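Exo-1,3/1,4-beta-glucanase from Pseudoalteromonas sp. probably hydrolyses beta-1,3 and beta-1,4 glucosidic linkages at the ends of glucan chains, as a member of glycoside hydrolase family 3. Local coordinates of one contact, PDB 3USZ (chain A, 2.10 Å), residues 213-218 and 257-262, beside the matching contact of the related beta-glucosidase from Saccharopolyspora erythraea, PDB 5M6G (chain B, 1.83 Å), residues 229-234 and 273-278. Both blocks share one frame: the second was fitted to the first on N, CA, C and O of the twelve residues, RMSD 0.33 Å. Numbering follows each deposited sequence.

Structure 1 (3USZ).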
loop_
_atom_site.group_PDB
_atom_site.type_symbol
_atom_site.label_atom_id
_atom_site.label_comp_id
_atom_site.label_asym_id
_atom_site.label_seq_id
_atom_site.Cartn_x
_atom_site.Cartn_y
_atom_site.Cartn_z
ATOM N N THR A 213 -10.553 4.282 -1.118
ATOM C CA THR A 213 -10.807 3.095 -1.928
ATOM C C THR A 213 -10.140 1.864 -1.313
ATOM O O THR A 213 -8.916 1.820 -1.175
ATOM C CB THR A 213 -10.234 3.248 -3.349
ATOM O OG1 THR A 213 -10.910 4.302 -4.028
ATOM C CG2 THR A 213 -10.414 1.945 -4.148
ATOM N N ALA A 214 -10.927 0.857 -0.952
ATOM C CA ALA A 214 -10.354 -0.390 -0.455
ATOM C C ALA A 214 -10.044 -1.305 -1.635
ATOM O O ALA A 214 -10.902 -1.517 -2.497
ATOM C CB ALA A 214 -11.303 -1.081 0.525
ATOM N N LYS A 215 -8.820 -1.832 -1.678
ATOM C CA LYS A 215 -8.395 -2.699 -2.778
ATOM C C LYS A 215 -7.758 -4.016 -2.287
ATOM O O LYS A 215 -7.300 -4.090 -1.148
ATOM C CB LYS A 215 -7.453 -1.925 -3.702
ATOM C CG LYS A 215 -6.287 -1.263 -3.028
ATOM C CD LYS A 215 -5.836 -0.053 -3.828
ATOM C CE LYS A 215 -4.343 0.189 -3.692
ATOM N NZ LYS A 215 -3.897 0.455 -2.296
ATOM N N HIS A 216 -7.772 -5.079 -3.096
ATOM C CA HIS A 216 -8.515 -5.183 -4.350
ATOM C C HIS A 216 -9.547 -6.287 -4.179
ATOM O O HIS A 216 -9.293 -7.275 -3.500
ATOM C CB HIS A 216 -7.574 -5.551 -5.494
ATOM C CG HIS A 216 -6.473 -4.562 -5.701
ATOM N ND1 HIS A 216 -5.284 -4.616 -5.004
ATOM C CD2 HIS A 216 -6.389 -3.477 -6.508
ATOM C CE1 HIS A 216 -4.507 -3.620 -5.391
ATOM N NE2 HIS A 216 -5.154 -2.914 -6.300
ATOM N N PHE A 217 -10.716 -6.124 -4.784
ATOM C CA PHE A 217 -11.765 -7.130 -4.636
ATOM C C PHE A 217 -11.726 -8.050 -5.858
ATOM O O PHE A 217 -12.031 -7.593 -6.962
ATOM C CB PHE A 217 -13.130 -6.436 -4.533
ATOM C CG PHE A 217 -14.244 -7.339 -4.074
ATOM C CD1 PHE A 217 -14.516 -7.491 -2.723
ATOM C CD2 PHE A 217 -15.011 -8.033 -4.992
ATOM C CE1 PHE A 217 -15.530 -8.328 -2.293
ATOM C CE2 PHE A 217 -16.038 -8.874 -4.575
ATOM C CZ PHE A 217 -16.297 -9.025 -3.225
ATOM N N VAL A 218 -11.370 -9.332 -5.705
ATOM C CA VAL A 218 -11.091 -10.015 -4.439
ATOM C C VAL A 218 -10.193 -11.251 -4.726
ATOM O O VAL A 218 -10.184 -11.771 -5.844
ATOM C CB VAL A 218 -12.413 -10.461 -3.733
ATOM C CG1 VAL A 218 -13.216 -11.415 -4.619
ATOM C CG2 VAL A 218 -12.143 -11.096 -2.365
ATOM N N SER A 257 -15.326 3.717 -2.031
ATOM C CA SER A 257 -14.990 3.045 -3.272
ATOM C C SER A 257 -14.316 1.689 -3.024
ATOM O O SER A 257 -13.648 1.484 -2.013
ATOM C CB SER A 257 -14.078 3.944 -4.111
ATOM O OG SER A 257 -13.630 3.275 -5.278
ATOM N N VAL A 258 -14.500 0.773 -3.968
ATOM C CA VAL A 258 -13.837 -0.517 -3.960
ATOM C C VAL A 258 -13.168 -0.716 -5.326
ATOM O O VAL A 258 -13.785 -0.459 -6.362
ATOM C CB VAL A 258 -14.853 -1.656 -3.676
ATOM C CG1 VAL A 258 -14.243 -3.031 -3.947
ATOM C CG2 VAL A 258 -15.370 -1.563 -2.233
ATOM N N MET A 259 -11.909 -1.153 -5.338
ATOM C CA MET A 259 -11.227 -1.406 -6.610
ATOM C C MET A 259 -11.254 -2.895 -6.940
ATOM O O MET A 259 -10.952 -3.728 -6.087
ATOM C CB MET A 259 -9.783 -0.871 -6.608
ATOM C CG MET A 259 -9.080 -0.937 -7.981
ATOM S SD MET A 259 -7.356 -0.332 -8.000
ATOM C CE MET A 259 -7.628 1.423 -7.787
ATOM N N ALA A 260 -11.630 -3.227 -8.173
ATOM C CA ALA A 260 -11.709 -4.627 -8.595
ATOM C C ALA A 260 -10.305 -5.192 -8.799
ATOM O O ALA A 260 -9.356 -4.423 -8.970
ATOM C CB ALA A 260 -12.537 -4.752 -9.870
ATOM N N SER A 261 -10.165 -6.520 -8.775
ATOM C CA SER A 261 -8.830 -7.137 -8.836
ATOM C C SER A 261 -8.407 -7.686 -10.209
ATOM O O SER A 261 -9.237 -8.083 -11.019
ATOM C CB SER A 261 -8.683 -8.231 -7.771
ATOM O OG SER A 261 -9.585 -9.312 -8.010
ATOM N N PHE A 262 -7.095 -7.704 -10.440
ATOM C CA PHE A 262 -6.481 -8.213 -11.662
ATOM C C PHE A 262 -6.586 -9.728 -11.838
ATOM O O PHE A 262 -6.573 -10.213 -12.969
ATOM C CB PHE A 262 -4.986 -7.886 -11.660
ATOM C CG PHE A 262 -4.647 -6.503 -12.142
ATOM C CD1 PHE A 262 -5.114 -6.039 -13.365
ATOM C CD2 PHE A 262 -3.831 -5.679 -11.383
ATOM C CE1 PHE A 262 -4.783 -4.783 -13.814
ATOM C CE2 PHE A 262 -3.504 -4.400 -11.826
ATOM C CZ PHE A 262 -3.979 -3.955 -13.042
#
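Phe217 and Val258 meet through CB and CG1, 3.6 Å apart, where the neighbouring parallel strands 211-217 and 257-260 of the TIM-barrel domain face helix 274-284. Packing is tight here, and Phe217 N gives Met259 O a nearly straight hydrogen bond (2.7 Å, 168°). Ala260 CB lies 4.1 Å from Phe217 O. Met259 CB touches Thr213 CG2 and Lys215 CB, while SD runs alongside His216, 3.6 Å from CD2. Cis peptide bonds precede His216 and Val218. Beyond CB, Lys215 leads away from 257-262; its last torsion (chi4 -61°) bends NZ, which bonds to Thr162. Ser261 OG stands 2.9 Å from Val218 N and hydrogen-bonds to Asn263. Partly exposed Phe262 forms the loose end, its ring in a cation-pi contact with Arg229.

Structure 2 (5M6G). With SOR (sorbitol), chain C.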
loop_
_atom_site.group_PDB
_atom_site.type_symbol
_atom_site.label_atom_id
_atom_site.label_comp_id
_atom_site.label_asym_id
_atom_site.label_seq_id
_atom_site.Cartn_x
_atom_site.Cartn_y
_atom_site.Cartn_z
ATOM N N THR B 229 -10.346 3.882 -0.942
ATOM C CA THR B 229 -10.617 2.787 -1.871
ATOM C C THR B 229 -10.186 1.475 -1.224
ATOM O O THR B 229 -8.990 1.246 -1.029
ATOM C CB THR B 229 -9.868 2.980 -3.191
ATOM O OG1 THR B 229 -10.046 4.326 -3.669
ATOM C CG2 THR B 229 -10.379 2.002 -4.232
ATOM N N ALA B 230 -11.137 0.602 -0.914
ATOM C CA ALA B 230 -10.770 -0.749 -0.504
ATOM C C ALA B 230 -10.349 -1.530 -1.746
ATOM O O ALA B 230 -11.123 -1.642 -2.703
ATOM C CB ALA B 230 -11.925 -1.436 0.222
ATOM N N LYS B 231 -9.120 -2.050 -1.744
ATOM C CA LYS B 231 -8.596 -2.791 -2.897
ATOM C C LYS B 231 -7.744 -3.989 -2.444
ATOM O O LYS B 231 -7.270 -4.012 -1.309
ATOM C CB LYS B 231 -7.766 -1.864 -3.799
ATOM C CG LYS B 231 -6.415 -1.441 -3.220
ATOM C CD LYS B 231 -5.749 -0.347 -4.082
ATOM C CE LYS B 231 -4.268 -0.142 -3.669
ATOM N NZ LYS B 231 -3.592 0.866 -4.552
ATOM N N HIS B 232 -7.537 -4.984 -3.304
ATOM C CA HIS B 232 -8.233 -5.159 -4.571
ATOM C C HIS B 232 -9.241 -6.306 -4.421
ATOM O O HIS B 232 -8.889 -7.411 -3.997
ATOM C CB HIS B 232 -7.256 -5.467 -5.704
ATOM C CG HIS B 232 -6.076 -4.546 -5.759
ATOM N ND1 HIS B 232 -4.978 -4.691 -4.936
ATOM C CD2 HIS B 232 -5.815 -3.477 -6.549
ATOM C CE1 HIS B 232 -4.095 -3.744 -5.210
ATOM N NE2 HIS B 232 -4.577 -2.998 -6.188
ATOM N N TYR B 233 -10.490 -6.031 -4.782
ATOM C CA TYR B 233 -11.601 -6.961 -4.613
ATOM C C TYR B 233 -11.618 -8.035 -5.701
ATOM O O TYR B 233 -11.744 -7.687 -6.871
ATOM C CB TYR B 233 -12.927 -6.165 -4.638
ATOM C CG TYR B 233 -14.140 -7.016 -4.351
ATOM C CD1 TYR B 233 -14.563 -7.227 -3.046
ATOM C CD2 TYR B 233 -14.846 -7.632 -5.380
ATOM C CE1 TYR B 233 -15.661 -8.037 -2.765
ATOM C CE2 TYR B 233 -15.949 -8.453 -5.108
ATOM C CZ TYR B 233 -16.348 -8.639 -3.797
ATOM O OH TYR B 233 -17.431 -9.427 -3.482
ATOM N N VAL B 234 -11.495 -9.326 -5.364
ATOM C CA VAL B 234 -11.213 -9.836 -4.021
ATOM C C VAL B 234 -10.325 -11.066 -4.188
ATOM O O VAL B 234 -10.426 -11.782 -5.186
ATOM C CB VAL B 234 -12.514 -10.168 -3.224
ATOM C CG1 VAL B 234 -13.422 -11.118 -4.011
ATOM C CG2 VAL B 234 -12.193 -10.738 -1.832
ATOM N N SER B 273 -15.240 3.870 -2.164
ATOM C CA SER B 273 -14.902 3.195 -3.409
ATOM C C SER B 273 -14.328 1.820 -3.109
ATOM O O SER B 273 -13.729 1.603 -2.057
ATOM C CB SER B 273 -13.882 4.010 -4.220
ATOM O OG SER B 273 -13.652 3.415 -5.480
ATOM N N VAL B 274 -14.540 0.890 -4.039
ATOM C CA VAL B 274 -13.888 -0.418 -4.028
ATOM C C VAL B 274 -13.263 -0.626 -5.401
ATOM O O VAL B 274 -13.920 -0.397 -6.424
ATOM C CB VAL B 274 -14.875 -1.560 -3.697
ATOM C CG1 VAL B 274 -14.239 -2.904 -3.968
ATOM C CG2 VAL B 274 -15.327 -1.474 -2.242
ATOM N N MET B 275 -12.000 -1.043 -5.431
ATOM C CA MET B 275 -11.307 -1.314 -6.684
ATOM C C MET B 275 -11.228 -2.820 -6.914
ATOM O O MET B 275 -10.867 -3.573 -6.003
ATOM C CB MET B 275 -9.899 -0.711 -6.693
ATOM C CG MET B 275 -9.215 -0.941 -8.023
ATOM S SD MET B 275 -7.513 -0.380 -8.093
ATOM C CE MET B 275 -7.738 1.359 -7.761
ATOM N N VAL B 276 -11.575 -3.262 -8.140
ATOM C CA VAL B 276 -11.577 -4.691 -8.455
ATOM C C VAL B 276 -10.163 -5.157 -8.806
ATOM O O VAL B 276 -9.328 -4.381 -9.284
ATOM C CB VAL B 276 -12.577 -4.976 -9.595
ATOM C CG1 VAL B 276 -12.667 -6.484 -9.900
ATOM C CG2 VAL B 276 -13.943 -4.433 -9.216
ATOM N N SER B 277 -9.887 -6.446 -8.578
ATOM C CA SER B 277 -8.561 -7.011 -8.778
ATOM C C SER B 277 -8.347 -7.523 -10.200
ATOM O O SER B 277 -9.263 -8.037 -10.847
ATOM C CB SER B 277 -8.313 -8.163 -7.810
ATOM O OG SER B 277 -7.107 -8.829 -8.153
ATOM N N TYR B 278 -7.101 -7.387 -10.668
ATOM C CA TYR B 278 -6.661 -8.058 -11.889
ATOM C C TYR B 278 -6.781 -9.572 -11.787
ATOM O O TYR B 278 -6.888 -10.247 -12.816
ATOM C CB TYR B 278 -5.193 -7.760 -12.173
ATOM C CG TYR B 278 -4.800 -6.399 -12.660
ATOM C CD1 TYR B 278 -5.520 -5.733 -13.642
ATOM C CD2 TYR B 278 -3.644 -5.797 -12.160
ATOM C CE1 TYR B 278 -5.106 -4.471 -14.093
ATOM C CE2 TYR B 278 -3.225 -4.557 -12.597
ATOM C CZ TYR B 278 -3.949 -3.900 -13.560
ATOM O OH TYR B 278 -3.498 -2.676 -13.975
HETATM C C1 SOR C . -3.455 -0.592 -7.844
HETATM C C2 SOR C . -3.112 0.836 -8.233
HETATM C C3 SOR C . -2.830 0.884 -9.732
HETATM C C4 SOR C . -2.142 2.190 -10.120
HETATM C C5 SOR C . -1.349 2.084 -11.427
HETATM C C6 SOR C . -0.431 3.298 -11.524
HETATM O O1 SOR C . -3.196 -0.809 -6.478
HETATM O O2 SOR C . -4.192 1.692 -7.910
HETATM O O3 SOR C . -4.051 0.769 -10.415
HETATM O O4 SOR C . -3.102 3.221 -10.232
HETATM O O5 SOR C . -0.591 0.883 -11.496
HETATM O O6 SOR C . 0.591 3.070 -12.473
#
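Tyr233 CB packs on Val274 CG1 at 3.6 Å; the Tyr233 side chain lies against helix 290-300, its hydroxyl bonded to Leu292 O. Packing is tight here, and Tyr233 N gives Met275 O a nearly straight hydrogen bond (2.8 Å, 174°). Val276 CB lies 3.9 Å from Tyr233 O, with CG1 nearer at 3.4 Å. Met275 CB touches Thr229 CG2 and Lys231 CB, while SD runs alongside His232, 3.9 Å from CD2. Cis peptide bonds precede His232 and Val234. Beyond CB, Lys231 leads away from 273-278; with chi4 at 177° its extended chain delivers NZ to sorbitol O1 (2.6 Å), which His232 NE2 also grips, at 2.6 Å. Sorbitol is also hydrogen-bonded to Asp129, Arg192 and Asp310. Ser277 OG hydrogen-bonds to Ser279. Partly exposed Tyr278 forms the loose end, its hydroxyl bonded to Tyr311 O.

Structure 1 against structure 2
The CA atoms that can be compared coincide within the error, and the side chains of His216(A), Ser257(A), Val258(A) and Met259(A) and their counterparts keep their places within the error. The hydrogen bond from Phe217(A) N to Met259(A) O recurs between Tyr233(B) N and Met275(B) O. Where Phe217(A) becomes Tyr233(B), the rings follow each other closely, with the CZ atoms 0.7 Å apart after superposition, and both CB atoms keep their touch on the valine, Val258(A) or Val274(B). The hydroxyl of Tyr233(B) is hydrogen-bonded to Leu292(B) O, and phenylalanine has no such group. Ala260(A) and Val276(B) share the CB place and its touch on the oxygen of Phe217(A) or Tyr233(B); CG1 and CG2 of Val276(B) have no counterpart, and the two added methyl groups probably make the packing on this side denser. Lys215(A) and Lys231(B) keep CB on the methionine but part at chi4, -61° against 177°, leaving the NZ atoms 2.3 Å apart. The extended Lys231(B) bonds to O1 of sorbitol, which is present in structure 2 alone, and the turn may accompany that binding. Ser261(A) and Ser277(B) differ in chi1, 64° against 171°, so their OG atoms stand 2.5 Å apart: OG of Ser261(A) lies by Val218(A) N and bonds to Asn263(A), whereas that of Ser277(B) has left this place and bonds to Ser279(B). Tyr278(B) carries an OH that Phe262(A) lacks.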